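Local coordinates for imine reductase (Bacillus cereus, PDB 4D3D), which catalyses the NADPH-dependent reduction of imines such as 2-methylpyrroline, with selectivity for the S-configured amine, at residues 203-208 / 213-218; 250-255 / 297-302; 30-35 / 135-140; 37-42 / 142-147. All blocks are in the same frame, centred on the assembly; numbering follows the deposited sequence.

Interaction 1: 203-208 / 213-218; sequences HALAIA and ITAEQF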
loop_
_atom_site.group_PDB
_atom_site.type_symbol
_atom_site.label_atom_id
_atom_site.label_comp_id
_atom_site.label_asym_id
_atom_site.label_seq_id
_atom_site.Cartn_x
_atom_site.Cartn_y
_atom_site.Cartn_z
ATOM N N HIS B 203 9.232 -5.823 2.828
ATOM C CA HIS B 203 10.416 -5.210 2.349
ATOM C C HIS B 203 11.012 -4.212 3.428
ATOM O O HIS B 203 12.230 -4.314 3.756
ATOM C CB HIS B 203 10.150 -4.487 1.055
ATOM C CG HIS B 203 11.385 -3.974 0.415
ATOM N ND1 HIS B 203 11.876 -2.688 0.651
ATOM C CD2 HIS B 203 12.300 -4.571 -0.381
ATOM C CE1 HIS B 203 13.041 -2.536 0.033
ATOM N NE2 HIS B 203 13.292 -3.650 -0.643
ATOM N N ALA B 204 10.151 -3.340 3.895
ATOM C CA ALA B 204 10.487 -2.385 4.988
ATOM C C ALA B 204 10.946 -3.164 6.249
ATOM O O ALA B 204 11.986 -2.800 6.889
ATOM C CB ALA B 204 9.319 -1.497 5.306
ATOM N N LEU B 205 10.226 -4.216 6.616
ATOM C CA LEU B 205 10.614 -5.062 7.755
ATOM C C LEU B 205 11.991 -5.691 7.539
ATOM O O LEU B 205 12.836 -5.745 8.490
ATOM C CB LEU B 205 9.549 -6.092 8.056
ATOM C CG LEU B 205 9.864 -7.052 9.193
ATOM C CD1 LEU B 205 10.043 -6.274 10.507
ATOM C CD2 LEU B 205 8.730 -8.031 9.274
ATOM N N ALA B 206 12.328 -6.153 6.321
ATOM C CA ALA B 206 13.637 -6.700 6.103
ATOM C C ALA B 206 14.784 -5.695 6.364
ATOM O O ALA B 206 15.895 -6.039 6.876
ATOM C CB ALA B 206 13.763 -7.224 4.688
ATOM N N ILE B 207 14.559 -4.429 5.922
ATOM C CA ILE B 207 15.492 -3.314 6.208
ATOM C C ILE B 207 15.600 -3.148 7.723
ATOM O O ILE B 207 16.749 -3.004 8.210
ATOM C CB ILE B 207 15.049 -2.021 5.525
ATOM C CG1 ILE B 207 15.070 -2.162 4.011
ATOM C CG2 ILE B 207 15.989 -0.835 5.926
ATOM C CD1 ILE B 207 14.453 -0.992 3.269
ATOM N N ALA B 208 14.501 -3.138 8.430
ATOM C CA ALA B 208 14.480 -2.884 9.885
ATOM C C ALA B 208 15.273 -4.030 10.566
ATOM O O ALA B 208 16.129 -3.801 11.377
ATOM C CB ALA B 208 13.102 -2.919 10.378
ATOM N N ILE B 213 16.170 -4.141 14.279
ATOM C CA ILE B 213 14.853 -3.851 14.801
ATOM C C ILE B 213 13.898 -4.980 14.462
ATOM O O ILE B 213 13.855 -5.447 13.312
ATOM C CB ILE B 213 14.318 -2.534 14.145
ATOM C CG1 ILE B 213 15.208 -1.312 14.417
ATOM C CG2 ILE B 213 12.910 -2.266 14.576
ATOM C CD1 ILE B 213 15.495 -1.121 15.895
ATOM N N THR B 214 13.052 -5.346 15.402
ATOM C CA THR B 214 12.103 -6.447 15.261
ATOM C C THR B 214 10.743 -6.021 14.657
ATOM O O THR B 214 10.409 -4.817 14.567
ATOM C CB THR B 214 11.794 -7.131 16.594
ATOM O OG1 THR B 214 11.108 -6.241 17.475
ATOM C CG2 THR B 214 13.115 -7.554 17.214
ATOM N N ALA B 215 9.945 -7.014 14.258
ATOM C CA ALA B 215 8.615 -6.699 13.823
ATOM C C ALA B 215 7.768 -6.123 14.946
ATOM O O ALA B 215 6.959 -5.251 14.726
ATOM C CB ALA B 215 7.944 -7.891 13.206
ATOM N N GLU B 216 8.001 -6.579 16.184
ATOM C CA GLU B 216 7.259 -6.006 17.329
ATOM C C GLU B 216 7.550 -4.514 17.540
ATOM O O GLU B 216 6.604 -3.713 17.762
ATOM C CB GLU B 216 7.608 -6.830 18.611
ATOM C CG GLU B 216 6.814 -6.355 19.837
ATOM C CD GLU B 216 5.325 -6.675 19.747
ATOM O OE1 GLU B 216 4.922 -7.542 18.908
ATOM O OE2 GLU B 216 4.551 -6.064 20.515
ATOM N N GLN B 217 8.782 -4.142 17.355
ATOM C CA GLN B 217 9.246 -2.738 17.427
ATOM C C GLN B 217 8.645 -1.890 16.284
ATOM O O GLN B 217 8.162 -0.777 16.512
ATOM C CB GLN B 217 10.735 -2.646 17.386
ATOM C CG GLN B 217 11.427 -3.087 18.689
ATOM C CD GLN B 217 12.936 -3.003 18.576
ATOM O OE1 GLN B 217 13.553 -3.758 17.852
ATOM N NE2 GLN B 217 13.539 -2.081 19.314
ATOM N N PHE B 218 8.615 -2.474 15.086
ATOM C CA PHE B 218 8.062 -1.773 13.913
ATOM C C PHE B 218 6.565 -1.667 13.886
ATOM O O PHE B 218 6.027 -0.693 13.297
ATOM C CB PHE B 218 8.626 -2.467 12.626
ATOM C CG PHE B 218 8.301 -1.770 11.334
ATOM C CD1 PHE B 218 8.223 -0.386 11.209
ATOM C CD2 PHE B 218 8.205 -2.547 10.148
ATOM C CE1 PHE B 218 7.994 0.201 9.983
ATOM C CE2 PHE B 218 7.983 -1.962 8.925
ATOM C CZ PHE B 218 7.859 -0.590 8.843
#

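Interaction 2: 250-255 / 297-302; sequences DRLAMG and TSLIEI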
loop_
_atom_site.group_PDB
_atom_site.type_symbol
_atom_site.label_atom_id
_atom_site.label_comp_id
_atom_site.label_asym_id
_atom_site.label_seq_id
_atom_site.Cartn_x
_atom_site.Cartn_y
_atom_site.Cartn_z
ATOM N N ASP B 250 2.683 19.195 -2.912
ATOM C CA ASP B 250 3.760 18.273 -3.114
ATOM C C ASP B 250 4.260 18.378 -4.587
ATOM O O ASP B 250 3.506 18.694 -5.463
ATOM C CB ASP B 250 3.384 16.783 -2.819
ATOM C CG ASP B 250 2.594 16.127 -3.996
ATOM O OD1 ASP B 250 1.397 16.354 -4.191
ATOM O OD2 ASP B 250 3.262 15.431 -4.810
ATOM N N ARG B 251 5.565 18.177 -4.758
ATOM C CA ARG B 251 6.160 18.257 -6.114
ATOM C C ARG B 251 6.870 16.916 -6.451
ATOM O O ARG B 251 7.605 16.303 -5.663
ATOM C CB ARG B 251 7.164 19.434 -6.190
ATOM C CG ARG B 251 6.319 20.754 -6.182
ATOM C CD ARG B 251 7.002 21.998 -6.601
ATOM N NE ARG B 251 6.149 23.185 -6.333
ATOM C CZ ARG B 251 5.270 23.795 -7.142
ATOM N NH1 ARG B 251 4.925 23.348 -8.349
ATOM N NH2 ARG B 251 4.648 24.877 -6.674
ATOM N N LEU B 252 6.652 16.473 -7.699
ATOM C CA LEU B 252 7.258 15.185 -8.115
ATOM C C LEU B 252 8.756 15.112 -7.892
ATOM O O LEU B 252 9.307 14.101 -7.520
ATOM C CB LEU B 252 6.951 14.907 -9.597
ATOM C CG LEU B 252 7.362 13.543 -10.120
ATOM C CD1 LEU B 252 6.618 12.422 -9.391
ATOM C CD2 LEU B 252 7.147 13.418 -11.615
ATOM N N ALA B 253 9.508 16.201 -8.164
ATOM C CA ALA B 253 10.956 16.174 -8.005
ATOM C C ALA B 253 11.338 15.841 -6.581
ATOM O O ALA B 253 12.346 15.166 -6.350
ATOM C CB ALA B 253 11.535 17.536 -8.402
ATOM N N MET B 254 10.541 16.345 -5.641
ATOM C CA MET B 254 10.810 16.071 -4.211
ATOM C C MET B 254 10.476 14.567 -3.870
ATOM O O MET B 254 11.185 13.960 -3.030
ATOM C CB MET B 254 10.060 17.013 -3.288
ATOM C CG MET B 254 10.400 18.484 -3.435
ATOM S SD MET B 254 12.121 18.766 -3.044
ATOM C CE MET B 254 12.070 18.840 -1.258
ATOM N N GLY B 255 9.422 14.070 -4.442
ATOM C CA GLY B 255 9.083 12.627 -4.342
ATOM C C GLY B 255 10.169 11.758 -4.875
ATOM O O GLY B 255 10.529 10.767 -4.262
ATOM N N THR B 297 0.733 12.665 -8.137
ATOM C CA THR B 297 -0.481 12.045 -8.727
ATOM C C THR B 297 -0.390 12.031 -10.246
ATOM O O THR B 297 -1.035 11.241 -10.899
ATOM C CB THR B 297 -1.796 12.664 -8.261
ATOM O OG1 THR B 297 -1.855 14.041 -8.634
ATOM C CG2 THR B 297 -1.948 12.516 -6.795
ATOM N N SER B 298 0.456 12.906 -10.775
ATOM C CA SER B 298 0.690 12.963 -12.206
ATOM C C SER B 298 1.240 11.622 -12.733
ATOM O O SER B 298 1.172 11.402 -13.968
ATOM C CB SER B 298 1.648 14.106 -12.598
ATOM O OG SER B 298 2.960 13.963 -12.086
ATOM N N LEU B 299 1.839 10.805 -11.887
ATOM C CA LEU B 299 2.280 9.453 -12.287
ATOM C C LEU B 299 1.166 8.519 -12.790
ATOM O O LEU B 299 1.484 7.547 -13.505
ATOM C CB LEU B 299 3.118 8.775 -11.223
ATOM C CG LEU B 299 4.401 9.489 -10.756
ATOM C CD1 LEU B 299 5.045 8.841 -9.570
ATOM C CD2 LEU B 299 5.375 9.602 -11.931
ATOM N N ILE B 300 -0.070 8.884 -12.576
ATOM C CA ILE B 300 -1.153 8.109 -13.170
ATOM C C ILE B 300 -1.079 8.169 -14.700
ATOM O O ILE B 300 -1.443 7.234 -15.382
ATOM C CB ILE B 300 -2.502 8.503 -12.580
ATOM C CG1 ILE B 300 -3.478 7.328 -12.806
ATOM C CG2 ILE B 300 -2.984 9.751 -13.173
ATOM C CD1 ILE B 300 -4.816 7.472 -12.149
ATOM N N GLU B 301 -0.467 9.228 -15.225
ATOM C CA GLU B 301 -0.239 9.315 -16.661
ATOM C C GLU B 301 0.742 8.319 -17.167
ATOM O O GLU B 301 0.584 7.853 -18.340
ATOM C CB GLU B 301 0.202 10.732 -17.092
ATOM C CG GLU B 301 -0.784 11.808 -16.656
ATOM C CD GLU B 301 -2.262 11.610 -17.103
ATOM O OE1 GLU B 301 -2.521 11.099 -18.192
ATOM O OE2 GLU B 301 -3.174 11.988 -16.343
ATOM N N ILE B 302 1.757 7.952 -16.374
ATOM C CA ILE B 302 2.662 6.934 -16.732
ATOM C C ILE B 302 1.945 5.558 -16.743
ATOM O O ILE B 302 2.172 4.758 -17.661
ATOM C CB ILE B 302 3.885 6.901 -15.783
ATOM C CG1 ILE B 302 4.691 8.200 -15.922
ATOM C CG2 ILE B 302 4.746 5.671 -16.026
ATOM C CD1 ILE B 302 5.212 8.442 -17.318
#

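Interaction 3: 30-35 / 135-140; sequences GPMGQA and GGVQVP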
loop_
_atom_site.group_PDB
_atom_site.type_symbol
_atom_site.label_atom_id
_atom_site.label_comp_id
_atom_site.label_asym_id
_atom_site.label_seq_id
_atom_site.Cartn_x
_atom_site.Cartn_y
_atom_site.Cartn_z
ATOM N N GLY B 30 -15.878 -27.958 -5.233
ATOM C CA GLY B 30 -14.716 -27.625 -4.419
ATOM C C GLY B 30 -15.172 -27.162 -3.058
ATOM O O GLY B 30 -16.362 -27.203 -2.744
ATOM N N PRO B 31 -14.251 -26.693 -2.238
ATOM C CA PRO B 31 -14.575 -26.229 -0.879
ATOM C C PRO B 31 -15.605 -25.121 -0.835
ATOM O O PRO B 31 -16.456 -25.109 0.066
ATOM C CB PRO B 31 -13.235 -25.686 -0.365
ATOM C CG PRO B 31 -12.226 -26.509 -1.088
ATOM C CD PRO B 31 -12.794 -26.820 -2.442
ATOM N N MET B 32 -15.495 -24.167 -1.780
ATOM C CA MET B 32 -16.486 -23.072 -1.850
ATOM C C MET B 32 -17.892 -23.584 -2.193
ATOM O O MET B 32 -18.841 -23.295 -1.492
ATOM C CB MET B 32 -16.037 -21.989 -2.832
ATOM C CG MET B 32 -16.872 -20.713 -2.766
ATOM S SD MET B 32 -16.978 -19.938 -1.137
ATOM C CE MET B 32 -15.379 -19.106 -1.119
ATOM N N GLY B 33 -17.992 -24.379 -3.256
ATOM C CA GLY B 33 -19.269 -24.995 -3.655
ATOM C C GLY B 33 -19.891 -25.844 -2.538
ATOM O O GLY B 33 -21.112 -25.790 -2.295
ATOM N N GLN B 34 -19.048 -26.625 -1.865
ATOM C CA GLN B 34 -19.536 -27.417 -0.727
ATOM C C GLN B 34 -20.051 -26.558 0.424
ATOM O O GLN B 34 -21.110 -26.890 1.017
ATOM C CB GLN B 34 -18.451 -28.410 -0.250
ATOM C CG GLN B 34 -18.137 -29.514 -1.252
ATOM C CD GLN B 34 -17.063 -30.467 -0.741
ATOM O OE1 GLN B 34 -16.681 -30.433 0.439
ATOM N NE2 GLN B 34 -16.550 -31.308 -1.637
ATOM N N ALA B 35 -19.370 -25.465 0.747
ATOM C CA ALA B 35 -19.812 -24.628 1.841
ATOM C C ALA B 35 -21.114 -23.950 1.508
ATOM O O ALA B 35 -21.971 -23.714 2.367
ATOM C CB ALA B 35 -18.767 -23.562 2.179
ATOM N N GLY B 135 -20.169 -12.845 -9.662
ATOM C CA GLY B 135 -19.951 -12.693 -8.236
ATOM C C GLY B 135 -18.451 -12.788 -7.867
ATOM O O GLY B 135 -17.751 -13.659 -8.354
ATOM N N GLY B 136 -18.006 -11.872 -7.014
ATOM C CA GLY B 136 -16.647 -11.769 -6.482
ATOM C C GLY B 136 -16.693 -11.983 -4.979
ATOM O O GLY B 136 -16.955 -11.062 -4.236
ATOM N N VAL B 137 -16.514 -13.240 -4.553
ATOM C CA VAL B 137 -16.645 -13.576 -3.125
ATOM C C VAL B 137 -15.387 -13.098 -2.390
ATOM O O VAL B 137 -14.293 -13.444 -2.775
ATOM C CB VAL B 137 -16.871 -15.081 -2.924
ATOM C CG1 VAL B 137 -17.037 -15.422 -1.433
ATOM C CG2 VAL B 137 -18.110 -15.557 -3.712
ATOM N N GLN B 138 -15.616 -12.332 -1.336
ATOM C CA GLN B 138 -14.516 -11.664 -0.608
ATOM C C GLN B 138 -14.027 -12.453 0.587
ATOM O O GLN B 138 -13.110 -11.985 1.243
ATOM C CB GLN B 138 -14.987 -10.287 -0.151
ATOM C CG GLN B 138 -15.385 -9.348 -1.270
ATOM C CD GLN B 138 -16.100 -8.146 -0.707
ATOM O OE1 GLN B 138 -15.817 -7.764 0.417
ATOM N NE2 GLN B 138 -17.057 -7.564 -1.450
ATOM N N VAL B 139 -14.591 -13.633 0.863
ATOM C CA VAL B 139 -14.279 -14.449 2.062
ATOM C C VAL B 139 -13.923 -15.903 1.683
ATOM O O VAL B 139 -14.219 -16.386 0.560
ATOM C CB VAL B 139 -15.442 -14.455 3.078
ATOM C CG1 VAL B 139 -15.761 -13.033 3.638
ATOM C CG2 VAL B 139 -16.717 -15.093 2.474
ATOM N N PRO B 140 -13.262 -16.642 2.604
ATOM C CA PRO B 140 -12.989 -18.027 2.312
ATOM C C PRO B 140 -14.268 -18.836 2.593
ATOM O O PRO B 140 -15.228 -18.254 3.135
ATOM C CB PRO B 140 -11.888 -18.400 3.310
ATOM C CG PRO B 140 -12.036 -17.422 4.432
ATOM C CD PRO B 140 -12.647 -16.171 3.868
#

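Interaction 4: 37-42 / 142-147; sequences ADVFLE and SGIGKS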
loop_
_atom_site.group_PDB
_atom_site.type_symbol
_atom_site.label_atom_id
_atom_site.label_comp_id
_atom_site.label_asym_id
_atom_site.label_seq_id
_atom_site.Cartn_x
_atom_site.Cartn_y
_atom_site.Cartn_z
ATOM N N ALA B 37 -23.503 -25.075 -0.774
ATOM C CA ALA B 37 -24.553 -26.073 -0.735
ATOM C C ALA B 37 -24.975 -26.399 0.719
ATOM O O ALA B 37 -26.136 -26.614 1.036
ATOM C CB ALA B 37 -24.095 -27.338 -1.482
ATOM N N ASP B 38 -23.996 -26.483 1.587
ATOM C CA ASP B 38 -24.236 -26.808 3.007
ATOM C C ASP B 38 -25.139 -25.756 3.678
ATOM O O ASP B 38 -26.133 -26.079 4.381
ATOM C CB ASP B 38 -22.853 -26.898 3.666
ATOM C CG ASP B 38 -22.821 -27.797 4.829
ATOM O OD1 ASP B 38 -22.953 -29.029 4.640
ATOM O OD2 ASP B 38 -22.645 -27.264 5.933
ATOM N N VAL B 39 -24.829 -24.487 3.434
ATOM C CA VAL B 39 -25.632 -23.399 3.992
ATOM C C VAL B 39 -26.993 -23.333 3.395
ATOM O O VAL B 39 -27.961 -23.131 4.116
ATOM C CB VAL B 39 -24.953 -22.045 3.818
ATOM C CG1 VAL B 39 -25.896 -20.879 4.131
ATOM C CG2 VAL B 39 -23.774 -22.018 4.739
ATOM N N PHE B 40 -27.107 -23.544 2.072
ATOM C CA PHE B 40 -28.426 -23.643 1.495
ATOM C C PHE B 40 -29.258 -24.777 2.183
ATOM O O PHE B 40 -30.434 -24.548 2.466
ATOM C CB PHE B 40 -28.381 -23.883 -0.038
ATOM C CG PHE B 40 -28.047 -22.668 -0.862
ATOM C CD1 PHE B 40 -28.712 -21.453 -0.686
ATOM C CD2 PHE B 40 -27.081 -22.765 -1.887
ATOM C CE1 PHE B 40 -28.383 -20.327 -1.451
ATOM C CE2 PHE B 40 -26.786 -21.662 -2.709
ATOM C CZ PHE B 40 -27.449 -20.447 -2.490
ATOM N N LEU B 41 -28.646 -25.955 2.394
ATOM C CA LEU B 41 -29.359 -27.099 3.034
ATOM C C LEU B 41 -29.812 -26.738 4.443
ATOM O O LEU B 41 -30.960 -26.986 4.826
ATOM C CB LEU B 41 -28.503 -28.384 3.083
ATOM C CG LEU B 41 -28.365 -29.078 1.709
ATOM C CD1 LEU B 41 -27.221 -30.090 1.732
ATOM C CD2 LEU B 41 -29.685 -29.716 1.218
ATOM N N GLU B 42 -28.923 -26.104 5.168
ATOM C CA GLU B 42 -29.248 -25.645 6.519
ATOM C C GLU B 42 -30.456 -24.701 6.545
ATOM O O GLU B 42 -31.238 -24.758 7.474
ATOM C CB GLU B 42 -28.035 -24.970 7.124
ATOM C CG GLU B 42 -28.226 -24.459 8.547
ATOM C CD GLU B 42 -27.004 -23.713 9.037
ATOM O OE1 GLU B 42 -25.930 -23.901 8.425
ATOM O OE2 GLU B 42 -27.130 -22.942 10.020
ATOM N N SER B 142 -15.184 -20.676 4.967
ATOM C CA SER B 142 -15.642 -20.492 6.360
ATOM C C SER B 142 -16.499 -19.245 6.593
ATOM O O SER B 142 -17.273 -19.207 7.536
ATOM C CB SER B 142 -14.429 -20.431 7.310
ATOM O OG SER B 142 -13.603 -19.285 7.058
ATOM N N GLY B 143 -16.406 -18.241 5.715
ATOM C CA GLY B 143 -17.246 -17.046 5.801
ATOM C C GLY B 143 -18.641 -17.167 5.184
ATOM O O GLY B 143 -19.481 -16.292 5.362
ATOM N N ILE B 144 -18.912 -18.258 4.464
ATOM C CA ILE B 144 -20.251 -18.487 3.881
ATOM C C ILE B 144 -21.282 -18.765 4.984
ATOM O O ILE B 144 -21.021 -19.502 5.956
ATOM C CB ILE B 144 -20.226 -19.626 2.845
ATOM C CG1 ILE B 144 -19.200 -19.339 1.728
ATOM C CG2 ILE B 144 -21.622 -19.859 2.277
ATOM C CD1 ILE B 144 -19.440 -18.053 0.928
ATOM N N GLY B 145 -22.401 -18.076 4.914
ATOM C CA GLY B 145 -23.434 -18.137 5.944
ATOM C C GLY B 145 -23.375 -17.008 6.977
ATOM O O GLY B 145 -24.232 -16.943 7.863
ATOM N N LYS B 146 -22.395 -16.129 6.855
ATOM C CA LYS B 146 -22.229 -15.028 7.834
ATOM C C LYS B 146 -22.549 -13.662 7.213
ATOM O O LYS B 146 -22.053 -13.342 6.124
ATOM C CB LYS B 146 -20.820 -15.056 8.358
ATOM C CG LYS B 146 -20.476 -16.348 9.047
ATOM C CD LYS B 146 -19.045 -16.343 9.504
ATOM C CE LYS B 146 -18.701 -17.644 10.218
ATOM N NZ LYS B 146 -17.232 -17.820 10.138
ATOM N N SER B 147 -23.369 -12.849 7.877
ATOM C CA SER B 147 -23.835 -11.596 7.302
ATOM C C SER B 147 -22.702 -10.577 7.239
ATOM O O SER B 147 -22.783 -9.664 6.435
ATOM C CB SER B 147 -25.018 -11.041 8.101
ATOM O OG SER B 147 -24.565 -10.863 9.445
#

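Interaction 1: 203-208 / 213-218
The ring of Phe-218 reaches back from the start of helix 215-242 and meets Ala-204 and Leu-205 near the end of helix 182-210, on the inside of the tight turn between two consecutive helices of the C-terminal helical domain. Its CG stands anti to the backbone N (chi1 -173°), which carries the ring across the gap. Ala-204 CB and Leu-205 N approach the ring obliquely, the CB of Ala-204 sitting 3.9 Å from both CE2 and CZ of Phe-218. Beside it, Leu-205 sends its side chain over the first turn of the new helix, where CD1 of Leu-205 rests 3.6 Å from CA of Ala-215. The other branch of the same leucine reaches the alanine methyl: CD2 of Leu-205 lies 4.0 Å from CB of Ala-215. Nearer the turn, CB of Ala-208 and CB of Ile-213 pack 4.0 Å apart.

One backbone bond closes the corner, from Ile-213 N to Ala-208 O (2.9 Å). It is fairly straight, at 163°, but the donor stands above the carbonyl plane. Thr-214 and Gln-217 complete a capping box: Gln-217 N donates to Thr-214 OG1 (3.1 Å), while Thr-214 N donates to OE1 of Gln-217 (3.0 Å). Asp-241 of the second subunit takes the next two amides, those of Ala-215 and Glu-216, and Ile-189 of that subunit packs on Phe-218.

The chemistry thus divides cleanly: alanine methyls, branched side chains and one aromatic ring pack in the interior of the corner, whereas the amides at the helix start are satisfied by the cap and by a carboxylate from the dimer partner.

Interaction 2: 250-255 / 297-302
Within the C-terminal helical domain, related to that of 6-phosphogluconate dehydrogenase, Leu-252 at the start of helix 252-268 packs on Leu-299, in the segment that leads into the short C-terminal helix 300-304. Arg-251 occupies the N-cap position, so Leu-252 is the first helical residue, and its side chain sets out toward the other segment. CG anti to the backbone N (chi1 -173°) carries the fork of the leucine toward Leu-299. The two side chains cross obliquely, and one methyl of Leu-252 does nearly all the touching: CD1 of Leu-252 lies 3.9 Å from CD1 of Leu-299 and 4.0 Å from CD2 of Leu-299, set against the fork of that side chain. Phe-283 of helix 274-288 packs against both leucines, and Leu-199 of the second subunit also packs on Leu-299, which places this small apolar contact close to the dimer interface.

Polar bonds next to this apolar pair tie Asp-250 to the residues just before Thr-297. The carboxylate of Asp-250 binds the hydroxyls of Tyr-236 and Ser-295 through OD1 and the amide of Phe-296 through OD2; Tyr-236 belongs to the pocket occupied by a glycol molecule. The hydroxyl of Ser-298 is already bonded to the carbonyl O of Ser-295, and its meeting with Leu-252 is simple packing, CD2 of Leu-252 standing 4.2 Å from OG of Ser-298.

Interaction 3: 30-35 / 135-140
The flat group in this contact of the Rossmann-type domain is the peptide joining Val-139 to Pro-140, and the end methyl of Met-32 comes to its oxygen rather than over a face. CE of Met-32 lies 3.4 Å from O of Val-139, beyond the end of the carbonyl and tilted somewhat to one side of the peptide plane, with a C=O...CE angle of about 146°. The same methyl is 3.9 Å from C of Pro-140, so that this proline is met through its backbone and not through its ring.

In this N-terminal domain, helix 31-42 starts in what appears to be the glycine-rich GxGxxG turn, with Gly-30 at the N-cap position and Gly-33 in the first turn; as in relatives, this is probably where the dinucleotide would bind. The facing segment is the end of strand 131-137 and the loop that follows it.

Met-32 bridges the two almost alone. Its CG is anti to the backbone N (chi1 -169°), and bends at chi2 (56°) and chi3 swing the terminal methyl onto the loop. Pro-141 and Ile-144 also pack against this methionine, which stays partly exposed. The S-methyl probably carries a slight positive charge, so its approach to the carbonyl O of Val-139 is at most weakly attractive. On the strand side, Val-137 sets out toward the helix and also touches Thr-151 of strand 149-155; its CG1 comes to 4.1 Å from CE of Met-32.

Interaction 4: 37-42 / 142-147
Val-39, in the last turns of helix 31-42, has its CA 6.0 Å from the CA of Gly-145, which sits in a type II beta turn running from Gly-143 to Lys-146. This is the first helix of the Rossmann-type domain meeting the loop that links strand 131-137 to strand 149-155. Gly-145 occupies the third position of the turn with a positive phi of 97°, and the absence of a side chain lets the helix come close.

The valine fills that approach by straddling the glycine: CG1 and CG2 of Val-39 are each 4.1 Å from CA of Gly-145. Its CG1 is anti to the backbone N (chi1 168°), which spreads both methyls toward the turn. CG2 of Val-39 also meets CG2 of Ile-144 at 3.9 Å, a buried apolar contact to which helix 157-170 adds Val-169 on the valine and Leu-170 on the isoleucine. The end of the Ile-144 side chain leads away from Val-39, and the residue also packs on Met-32 and Met-36 of the same helix.

Lys-146 folds back along its own loop: its NZ donates to the carbonyl O of Ser-142 at 2.9 Å, from above the carbonyl plane.

From the N terminus, helix 31-42 supplies the first segments of both interaction 3 and interaction 4, and each closes a loop of about 100 residues through most of the Rossmann-type sheet. The two cross, since 30-35 and 37-42 pair in the same order with 135-140 and 142-147; they also touch, SD of Met-32 lying 3.7 Å from CG1 of Ile-144. The chain then enters the helical domain. Interaction 1 closes the short turn between helices 182-210 and 215-242. Interaction 2 follows in series, closing a loop of 41 residues between 250-255 and 297-302, which joins the start of helix 252-268 to the approach to helix 300-304. Both meet the second subunit, whereas interactions 3 and 4 stay within one chain.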